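Local structure of glyoxalase family protein (Enterococcus faecalis, 2P25) at residues Gln17-Phe22 with Ile43-Lys48; Glu99-Asp104 with Gly108-Phe113. The protein is a glyoxalase family protein of the glyoxalase/bleomycin resistance protein/dioxygenase superfamily, built from two mixed beta sheets of like topology. One frame throughout, in Å; residues are numbered along the deposited sequence.

Contact 1. Residues Gln17-Phe22 with Ile43-Lys48; sequences QATKNF and IKLDLK
Leu45 of strand 42-49 meets two side chains of helix 16-26, Thr19 and Lys20. Thr19 and Leu45 reach toward each other tip to tip. Their methyl groups, Thr19 CG2 and Leu45 CD2, lie 4.0 Å apart. Lys20 comes in obliquely, with the aliphatic part of its chain across the end of the leucine. Its CE is 3.8 Å from Leu45 CD1, and its CD is 3.9 Å from Leu45 CD2. Both methyls of Leu45 are therefore in use, and CD2 serves both helix residues. No hydrogen bond or salt bridge joins the two segments, so the contact is made by nonpolar groups.

The torsions explain the geometry. Thr19 carries CG2 anti to its own nitrogen, which turns the methyl to the strand. The hydroxyl OG1 lies beside that nitrogen (chi1 -61°) and hydrogen-bonds to the carbonyl O of Asn15, just ahead of the helix. In Lys20 the bend at chi2 (-65°) brings CD and CE to Leu45. A second bend at chi4 turns NZ aside to the hydroxyl of Tyr16, its hydrogen-bond partner, while a long, weak ion pair links it to Glu34.

The backbones stay well apart, with 9.3 Å between Thr19 CA and Leu45 CA. The gap is that of a helix laid on one face of a sheet and bridged by side chains. In chain order, strand 6-13, helix 16-26 and strands 30-37, 42-49 and 52-58 make the beta-alpha-beta-beta-beta arrangement of the glyoxalase/bleomycin resistance superfamily. In the mixed sheet, strand 42-49 runs between 52-58 and 30-37. Ile56 of strand 52-58 touches Thr19, Glu34 of strand 30-37 touches Leu45, and Leu47 extends the packing to Tyr23 and Val24 of helix 16-26.

Contact 2. Residues Glu99-Asp104 with Gly108-Phe113; sequences EPLRVD and GKKMTF
The guanidinium of Arg102 lies at the edge of the Phe113 ring, the two planes 28° apart, with NH2 3.4 Å from Phe113 CD2. This is no face-on cation-pi stack. The methyl CE of Met111, a selenomethionine, lies over one face of the same guanidinium. The group belongs to a beta hairpin, in which strand 102-103 is the outermost strand of its sheet within the chain and pairs antiparallel with strand 110-115.

Arg102 and Met111 form a hydrogen-bonded pair, with each N bound to the other's O. Val103 and Lys110 follow as a non-hydrogen-bonded pair. Toward the turn, Asp104 N bonds to Lys109 O, and Gly108 N bonds to Asp104 O at 3.0 Å. Gly108 has a positive phi (80°), where a CB would press on the preceding carbonyl oxygen.

At the other end, Glu99 N bonds to Phe113 O. The Glu99 side chain runs alongside Phe113, and its OE1 is 3.7 Å from Phe113 CB. That oxygen also forms a salt bridge with Arg102 NH1, at 2.9 Å. NH1 makes a weak bond to Pro100 O too, so the guanidinium is tied to the loop that leads into its strand while it borders the ring. Phe113 packs edge-to-face with His76. The Leu101 side chain touches Ile84 and Ile88 of helix 84-93.

Near the turn, the SE atom of Met111 is 3.9 Å from CG of Asp104, whose OD2 hydrogen-bonds to His125 NE2. Thr112 holds OG1 anti to its backbone N (chi1 -170°), and this hydroxyl is modelled 2.5 Å from Glu99 O, above the carbonyl plane; so short a bond is best read with caution.

In the fold
Contacts 1 and 2 lie on opposite sides of the chain's centre, one in each of two four-stranded mixed sheets with the same strand order. Their centres are about 27 Å apart and their nearest atoms about 9 Å. Contact 1 is buried and joins a helix to an inner strand of the first sheet. Contact 2 is at the surface and pairs the edge strand 102-103 of the second sheet with its inner neighbour 110-115. The first is small and nonpolar, with side chains spanning the space between backbones. The second buries far more area and combines main-chain hydrogen bonds, a salt bridge within one segment, and the packing of Met111 and Phe113. No element is common to both.

Contact 1. Residues Gln17-Phe22 with Ile43-Lys48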
ATOM      1  N   GLN A  17     -15.863 -12.550  -6.896  1.00 17.86           N
ATOM      2  CA  GLN A  17     -17.049 -12.287  -6.052  1.00 19.34           C
ATOM      3  C   GLN A  17     -16.659 -11.904  -4.616  1.00 18.41           C
ATOM      4  O   GLN A  17     -17.286 -11.033  -4.000  1.00 17.94           O
ATOM      5  CB  GLN A  17     -18.075 -13.437  -6.097  1.00 20.74           C
ATOM      6  CG  GLN A  17     -19.477 -13.032  -5.571  1.00 26.80           C
ATOM      7  CD  GLN A  17     -19.973 -11.654  -6.097  1.00 31.62           C
ATOM      8  OE1 GLN A  17     -20.066 -11.411  -7.319  1.00 33.27           O
ATOM      9  NE2 GLN A  17     -20.278 -10.751  -5.164  1.00 32.99           N
ATOM     10  N   ALA A  18     -15.604 -12.529  -4.092  1.00 18.27           N
ATOM     11  CA  ALA A  18     -15.073 -12.196  -2.754  1.00 18.23           C
ATOM     12  C   ALA A  18     -14.653 -10.720  -2.682  1.00 17.36           C
ATOM     13  O   ALA A  18     -14.898 -10.030  -1.689  1.00 18.12           O
ATOM     14  CB  ALA A  18     -13.880 -13.079  -2.448  1.00 18.05           C
ATOM     15  N   THR A  19     -14.025 -10.254  -3.760  1.00 16.70           N
ATOM     16  CA  THR A  19     -13.484  -8.896  -3.862  1.00 17.12           C
ATOM     17  C   THR A  19     -14.642  -7.885  -3.890  1.00 16.98           C
ATOM     18  O   THR A  19     -14.629  -6.886  -3.154  1.00 17.76           O
ATOM     19  CB  THR A  19     -12.585  -8.742  -5.105  1.00 15.99           C
ATOM     20  OG1 THR A  19     -11.469  -9.644  -5.015  1.00 15.68           O
ATOM     21  CG2 THR A  19     -12.044  -7.314  -5.206  1.00 17.27           C
ATOM     22  N   LYS A  20     -15.669  -8.149  -4.701  1.00 17.00           N
ATOM     23  CA  LYS A  20     -16.839  -7.247  -4.720  1.00 18.24           C
ATOM     24  C   LYS A  20     -17.560  -7.241  -3.364  1.00 18.56           C
ATOM     25  O   LYS A  20     -17.930  -6.179  -2.856  1.00 18.65           O
ATOM     26  CB  LYS A  20     -17.829  -7.629  -5.844  1.00 18.66           C
ATOM     27  CG  LYS A  20     -17.306  -7.433  -7.267  1.00 20.86           C
ATOM     28  CD  LYS A  20     -17.054  -5.966  -7.561  1.00 26.83           C
ATOM     29  CE  LYS A  20     -17.071  -5.654  -9.072  1.00 28.85           C
ATOM     30  NZ  LYS A  20     -18.450  -5.575  -9.648  1.00 29.29           N
ATOM     31  N   ASN A  21     -17.742  -8.423  -2.770  1.00 18.75           N
ATOM     32  CA  ASN A  21     -18.464  -8.519  -1.499  1.00 20.14           C
ATOM     33  C   ASN A  21     -17.738  -7.707  -0.422  1.00 19.69           C
ATOM     34  O   ASN A  21     -18.359  -6.949   0.329  1.00 20.97           O
ATOM     35  CB  ASN A  21     -18.590  -9.992  -1.121  1.00 21.36           C
ATOM     36  CG  ASN A  21     -19.372 -10.219   0.150  1.00 26.18           C
ATOM     37  OD1 ASN A  21     -20.578  -9.931   0.232  1.00 31.21           O
ATOM     38  ND2 ASN A  21     -18.696 -10.769   1.152  1.00 32.14           N
ATOM     39  N   PHE A  22     -16.418  -7.812  -0.392  1.00 18.49           N
ATOM     40  CA  PHE A  22     -15.632  -7.175   0.667  1.00 18.56           C
ATOM     41  C   PHE A  22     -15.389  -5.688   0.398  1.00 18.69           C
ATOM     42  O   PHE A  22     -15.781  -4.829   1.195  1.00 19.41           O
ATOM     43  CB  PHE A  22     -14.304  -7.924   0.845  1.00 18.79           C
ATOM     44  CG  PHE A  22     -13.476  -7.436   2.009  1.00 17.99           C
ATOM     45  CD1 PHE A  22     -13.630  -8.013   3.293  1.00 18.63           C
ATOM     46  CD2 PHE A  22     -12.518  -6.440   1.823  1.00 17.57           C
ATOM     47  CE1 PHE A  22     -12.825  -7.569   4.380  1.00 18.59           C
ATOM     48  CE2 PHE A  22     -11.695  -5.988   2.888  1.00 17.79           C
ATOM     49  CZ  PHE A  22     -11.878  -6.539   4.187  1.00 18.91           C
ATOM     50  N   ILE A  43      -8.474  -9.751 -14.010  1.00 24.00           N
ATOM     51  CA  ILE A  43      -9.437  -8.676 -14.043  1.00 22.03           C
ATOM     52  C   ILE A  43      -8.803  -7.511 -13.287  1.00 21.95           C
ATOM     53  O   ILE A  43      -8.230  -7.719 -12.214  1.00 20.82           O
ATOM     54  CB  ILE A  43     -10.775  -9.076 -13.378  1.00 22.52           C
ATOM     55  CG1 ILE A  43     -11.422 -10.234 -14.148  1.00 23.61           C
ATOM     56  CG2 ILE A  43     -11.734  -7.862 -13.308  1.00 20.90           C
ATOM     57  CD1 ILE A  43     -12.620 -10.826 -13.476  1.00 26.89           C
ATOM     58  N   LYS A  44      -8.881  -6.307 -13.866  1.00 20.71           N
ATOM     59  CA  LYS A  44      -8.400  -5.093 -13.210  1.00 21.55           C
ATOM     60  C   LYS A  44      -9.610  -4.266 -12.784  1.00 20.67           C
ATOM     61  O   LYS A  44     -10.364  -3.775 -13.616  1.00 20.01           O
ATOM     62  CB  LYS A  44      -7.495  -4.281 -14.140  1.00 21.72           C
ATOM     63  CG  LYS A  44      -6.715  -3.173 -13.459  1.00 24.15           C
ATOM     64  CD  LYS A  44      -5.718  -2.513 -14.433  1.00 24.58           C
ATOM     65  CE  LYS A  44      -5.066  -1.302 -13.786  1.00 32.19           C
ATOM     66  NZ  LYS A  44      -6.063  -0.225 -13.545  1.00 35.81           N
ATOM     67  N   LEU A  45      -9.794  -4.139 -11.479  1.00 19.88           N
ATOM     68  CA  LEU A  45     -10.934  -3.443 -10.897  1.00 20.27           C
ATOM     69  C   LEU A  45     -10.425  -2.210 -10.170  1.00 21.45           C
ATOM     70  O   LEU A  45      -9.645  -2.348  -9.199  1.00 22.14           O
ATOM     71  CB  LEU A  45     -11.659  -4.419  -9.942  1.00 20.44           C
ATOM     72  CG  LEU A  45     -12.899  -3.967  -9.185  1.00 22.81           C
ATOM     73  CD1 LEU A  45     -14.046  -3.561 -10.163  1.00 21.37           C
ATOM     74  CD2 LEU A  45     -13.352  -5.016  -8.181  1.00 20.75           C
ATOM     75  N   ASP A  46     -10.778  -1.022 -10.676  1.00 20.27           N
ATOM     76  CA  ASP A  46     -10.427   0.254 -10.012  1.00 20.67           C
ATOM     77  C   ASP A  46     -11.604   0.766  -9.184  1.00 20.43           C
ATOM     78  O   ASP A  46     -12.717   0.894  -9.680  1.00 19.51           O
ATOM     79  CB  ASP A  46     -10.008   1.341 -11.008  1.00 21.39           C
ATOM     80  CG  ASP A  46      -8.714   1.006 -11.750  1.00 25.08           C
ATOM     81  OD1 ASP A  46      -7.725   0.660 -11.093  1.00 28.47           O
ATOM     82  OD2 ASP A  46      -8.678   1.127 -12.985  1.00 29.42           O
ATOM     83  N   LEU A  47     -11.332   1.072  -7.922  1.00 19.99           N
ATOM     84  CA  LEU A  47     -12.378   1.441  -6.958  1.00 20.60           C
ATOM     85  C   LEU A  47     -12.071   2.801  -6.363  1.00 22.35           C
ATOM     86  O   LEU A  47     -10.909   3.173  -6.213  1.00 22.18           O
ATOM     87  CB  LEU A  47     -12.431   0.417  -5.818  1.00 19.89           C
ATOM     88  CG  LEU A  47     -12.683  -1.053  -6.173  1.00 19.69           C
ATOM     89  CD1 LEU A  47     -12.747  -1.942  -4.950  1.00 18.35           C
ATOM     90  CD2 LEU A  47     -13.970  -1.204  -7.000  1.00 19.31           C
ATOM     91  N   LYS A  48     -13.117   3.531  -5.999  1.00 24.38           N
ATOM     92  CA  LYS A  48     -12.940   4.874  -5.515  1.00 28.83           C
ATOM     93  C   LYS A  48     -13.758   4.990  -4.244  1.00 30.67           C
ATOM     94  O   LYS A  48     -14.935   4.610  -4.237  1.00 30.76           O
ATOM     95  CB  LYS A  48     -13.504   5.856  -6.546  1.00 30.01           C
ATOM     96  CG  LYS A  48     -13.053   7.310  -6.407  1.00 33.67           C
ATOM     97  CD  LYS A  48     -11.836   7.587  -7.297  1.00 38.56           C
ATOM     98  CE  LYS A  48     -11.455   9.059  -7.276  1.00 40.78           C
ATOM     99  NZ  LYS A  48     -10.820   9.407  -5.971  1.00 42.33           N
TER

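Contact 2. Residues Glu99-Asp104 with Gly108-Phe113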
ATOM      1  N   GLU A  99      -9.169  -7.975  15.332  1.00 20.55           N
ATOM      2  CA  GLU A  99      -8.302  -8.276  16.476  1.00 20.98           C
ATOM      3  C   GLU A  99      -8.705  -7.441  17.700  1.00 20.95           C
ATOM      4  O   GLU A  99      -9.319  -6.375  17.561  1.00 19.95           O
ATOM      5  CB  GLU A  99      -6.833  -8.015  16.151  1.00 20.93           C
ATOM      6  CG  GLU A  99      -6.276  -8.910  15.054  1.00 23.28           C
ATOM      7  CD  GLU A  99      -4.815  -8.669  14.829  1.00 26.05           C
ATOM      8  OE1 GLU A  99      -4.296  -7.611  15.261  1.00 28.98           O
ATOM      9  OE2 GLU A  99      -4.180  -9.531  14.198  1.00 29.96           O
ATOM     10  N   PRO A 100      -8.379  -7.931  18.916  1.00 21.54           N
ATOM     11  CA  PRO A 100      -8.662  -7.107  20.100  1.00 22.34           C
ATOM     12  C   PRO A 100      -8.016  -5.718  19.982  1.00 21.83           C
ATOM     13  O   PRO A 100      -6.928  -5.568  19.439  1.00 22.07           O
ATOM     14  CB  PRO A 100      -7.998  -7.878  21.248  1.00 22.90           C
ATOM     15  CG  PRO A 100      -7.899  -9.294  20.745  1.00 23.05           C
ATOM     16  CD  PRO A 100      -7.785  -9.234  19.262  1.00 23.14           C
ATOM     17  N   LEU A 101      -8.711  -4.724  20.518  1.00 22.99           N
ATOM     18  CA  LEU A 101      -8.274  -3.344  20.478  1.00 24.24           C
ATOM     19  C   LEU A 101      -7.007  -3.203  21.320  1.00 25.07           C
ATOM     20  O   LEU A 101      -6.891  -3.807  22.384  1.00 25.24           O
ATOM     21  CB  LEU A 101      -9.402  -2.494  21.071  1.00 24.41           C
ATOM     22  CG  LEU A 101      -9.565  -1.017  20.808  1.00 26.34           C
ATOM     23  CD1 LEU A 101      -9.482  -0.687  19.324  1.00 23.84           C
ATOM     24  CD2 LEU A 101     -10.899  -0.558  21.435  1.00 24.08           C
ATOM     25  N   ARG A 102      -6.054  -2.425  20.836  1.00 25.89           N
ATOM     26  CA  ARG A 102      -4.897  -2.047  21.654  1.00 27.51           C
ATOM     27  C   ARG A 102      -4.469  -0.623  21.349  1.00 27.87           C
ATOM     28  O   ARG A 102      -5.095   0.050  20.549  1.00 27.56           O
ATOM     29  CB  ARG A 102      -3.739  -2.995  21.415  1.00 28.28           C
ATOM     30  CG  ARG A 102      -3.341  -3.123  19.958  1.00 31.49           C
ATOM     31  CD  ARG A 102      -2.977  -4.547  19.733  1.00 36.35           C
ATOM     32  NE  ARG A 102      -2.332  -4.795  18.456  1.00 37.07           N
ATOM     33  CZ  ARG A 102      -2.942  -5.298  17.388  1.00 36.81           C
ATOM     34  NH1 ARG A 102      -4.252  -5.583  17.399  1.00 36.07           N
ATOM     35  NH2 ARG A 102      -2.224  -5.507  16.301  1.00 37.77           N
ATOM     36  N   VAL A 103      -3.409  -0.167  22.005  1.00 29.00           N
ATOM     37  CA  VAL A 103      -2.871   1.155  21.744  1.00 30.43           C
ATOM     38  C   VAL A 103      -1.504   1.060  21.076  1.00 31.75           C
ATOM     39  O   VAL A 103      -0.745   0.112  21.302  1.00 31.74           O
ATOM     40  CB  VAL A 103      -2.786   2.017  23.025  1.00 30.83           C
ATOM     41  CG1 VAL A 103      -4.187   2.275  23.592  1.00 30.97           C
ATOM     42  CG2 VAL A 103      -1.893   1.354  24.063  1.00 31.30           C
ATOM     43  N   ASP A 104      -1.216   2.043  20.230  1.00 32.90           N
ATOM     44  CA  ASP A 104       0.051   2.129  19.513  1.00 34.57           C
ATOM     45  C   ASP A 104       1.189   2.331  20.532  1.00 35.50           C
ATOM     46  O   ASP A 104       1.080   3.182  21.412  1.00 35.27           O
ATOM     47  CB  ASP A 104      -0.034   3.298  18.517  1.00 34.72           C
ATOM     48  CG  ASP A 104       0.935   3.162  17.344  1.00 37.00           C
ATOM     49  OD1 ASP A 104       1.819   2.276  17.381  1.00 41.24           O
ATOM     50  OD2 ASP A 104       0.805   3.941  16.372  1.00 35.73           O
ATOM     51  N   GLY A 108       0.206   5.994  21.721  1.00 34.54           N
ATOM     52  CA  GLY A 108      -0.902   5.882  22.672  1.00 32.93           C
ATOM     53  C   GLY A 108      -2.309   5.907  22.069  1.00 31.80           C
ATOM     54  O   GLY A 108      -3.290   5.937  22.807  1.00 32.69           O
ATOM     55  N   LYS A 109      -2.422   5.918  20.739  1.00 29.76           N
ATOM     56  CA  LYS A 109      -3.749   5.934  20.091  1.00 27.54           C
ATOM     57  C   LYS A 109      -4.257   4.533  19.805  1.00 25.23           C
ATOM     58  O   LYS A 109      -3.467   3.613  19.573  1.00 25.08           O
ATOM     59  CB  LYS A 109      -3.759   6.799  18.824  1.00 28.30           C
ATOM     60  CG  LYS A 109      -3.648   8.294  19.177  1.00 30.41           C
ATOM     61  CD  LYS A 109      -3.747   9.177  17.962  1.00 35.33           C
ATOM     62  CE  LYS A 109      -3.593  10.647  18.373  1.00 36.88           C
ATOM     63  NZ  LYS A 109      -3.120  11.496  17.229  1.00 39.39           N
ATOM     64  N   LYS A 110      -5.577   4.381  19.826  1.00 23.23           N
ATOM     65  CA  LYS A 110      -6.217   3.076  19.612  1.00 21.51           C
ATOM     66  C   LYS A 110      -6.063   2.576  18.194  1.00 21.04           C
ATOM     67  O   LYS A 110      -6.152   3.345  17.248  1.00 19.86           O
ATOM     68  CB  LYS A 110      -7.712   3.146  19.910  1.00 21.53           C
ATOM     69  CG  LYS A 110      -8.029   3.262  21.389  1.00 21.09           C
ATOM     70  CD  LYS A 110      -9.499   3.626  21.568  1.00 24.24           C
ATOM     71  CE  LYS A 110      -9.829   3.852  23.016  1.00 24.26           C
ATOM     72  NZ  LYS A 110     -11.254   4.244  23.148  1.00 22.84           N
HETATM   73  N   MSE A 111      -5.891   1.264  18.061  1.00 20.94           N
HETATM   74  CA  MSE A 111      -5.708   0.632  16.751  1.00 22.83           C
HETATM   75  C   MSE A 111      -6.100  -0.831  16.829  1.00 20.01           C
HETATM   76  O   MSE A 111      -6.129  -1.429  17.907  1.00 19.63           O
HETATM   77  CB  MSE A 111      -4.245   0.731  16.286  1.00 21.18           C
HETATM   78  CG  MSE A 111      -3.303   0.132  17.276  1.00 25.42           C
HETATM   79 SE   MSE A 111      -1.473   0.116  16.629  1.00 38.42          SE
HETATM   80  CE  MSE A 111      -1.629  -1.392  15.373  1.00 31.35           C
ATOM     81  N   THR A 112      -6.447  -1.394  15.673  1.00 18.69           N
ATOM     82  CA  THR A 112      -6.616  -2.833  15.547  1.00 17.92           C
ATOM     83  C   THR A 112      -6.473  -3.180  14.049  1.00 16.94           C
ATOM     84  O   THR A 112      -6.291  -2.281  13.208  1.00 17.20           O
ATOM     85  CB  THR A 112      -7.968  -3.326  16.097  1.00 18.88           C
ATOM     86  OG1 THR A 112      -7.949  -4.780  16.140  1.00 20.08           O
ATOM     87  CG2 THR A 112      -9.141  -2.842  15.206  1.00 18.69           C
ATOM     88  N   PHE A 113      -6.570  -4.470  13.745  1.00 17.23           N
ATOM     89  CA  PHE A 113      -6.491  -4.987  12.379  1.00 17.58           C
ATOM     90  C   PHE A 113      -7.688  -5.852  12.053  1.00 17.36           C
ATOM     91  O   PHE A 113      -8.248  -6.542  12.915  1.00 17.69           O
ATOM     92  CB  PHE A 113      -5.249  -5.871  12.183  1.00 18.05           C
ATOM     93  CG  PHE A 113      -3.960  -5.113  12.030  1.00 18.24           C
ATOM     94  CD1 PHE A 113      -3.500  -4.752  10.763  1.00 19.58           C
ATOM     95  CD2 PHE A 113      -3.221  -4.752  13.149  1.00 20.85           C
ATOM     96  CE1 PHE A 113      -2.281  -4.057  10.618  1.00 21.11           C
ATOM     97  CE2 PHE A 113      -1.998  -4.055  13.024  1.00 22.15           C
ATOM     98  CZ  PHE A 113      -1.539  -3.695  11.774  1.00 21.73           C
TER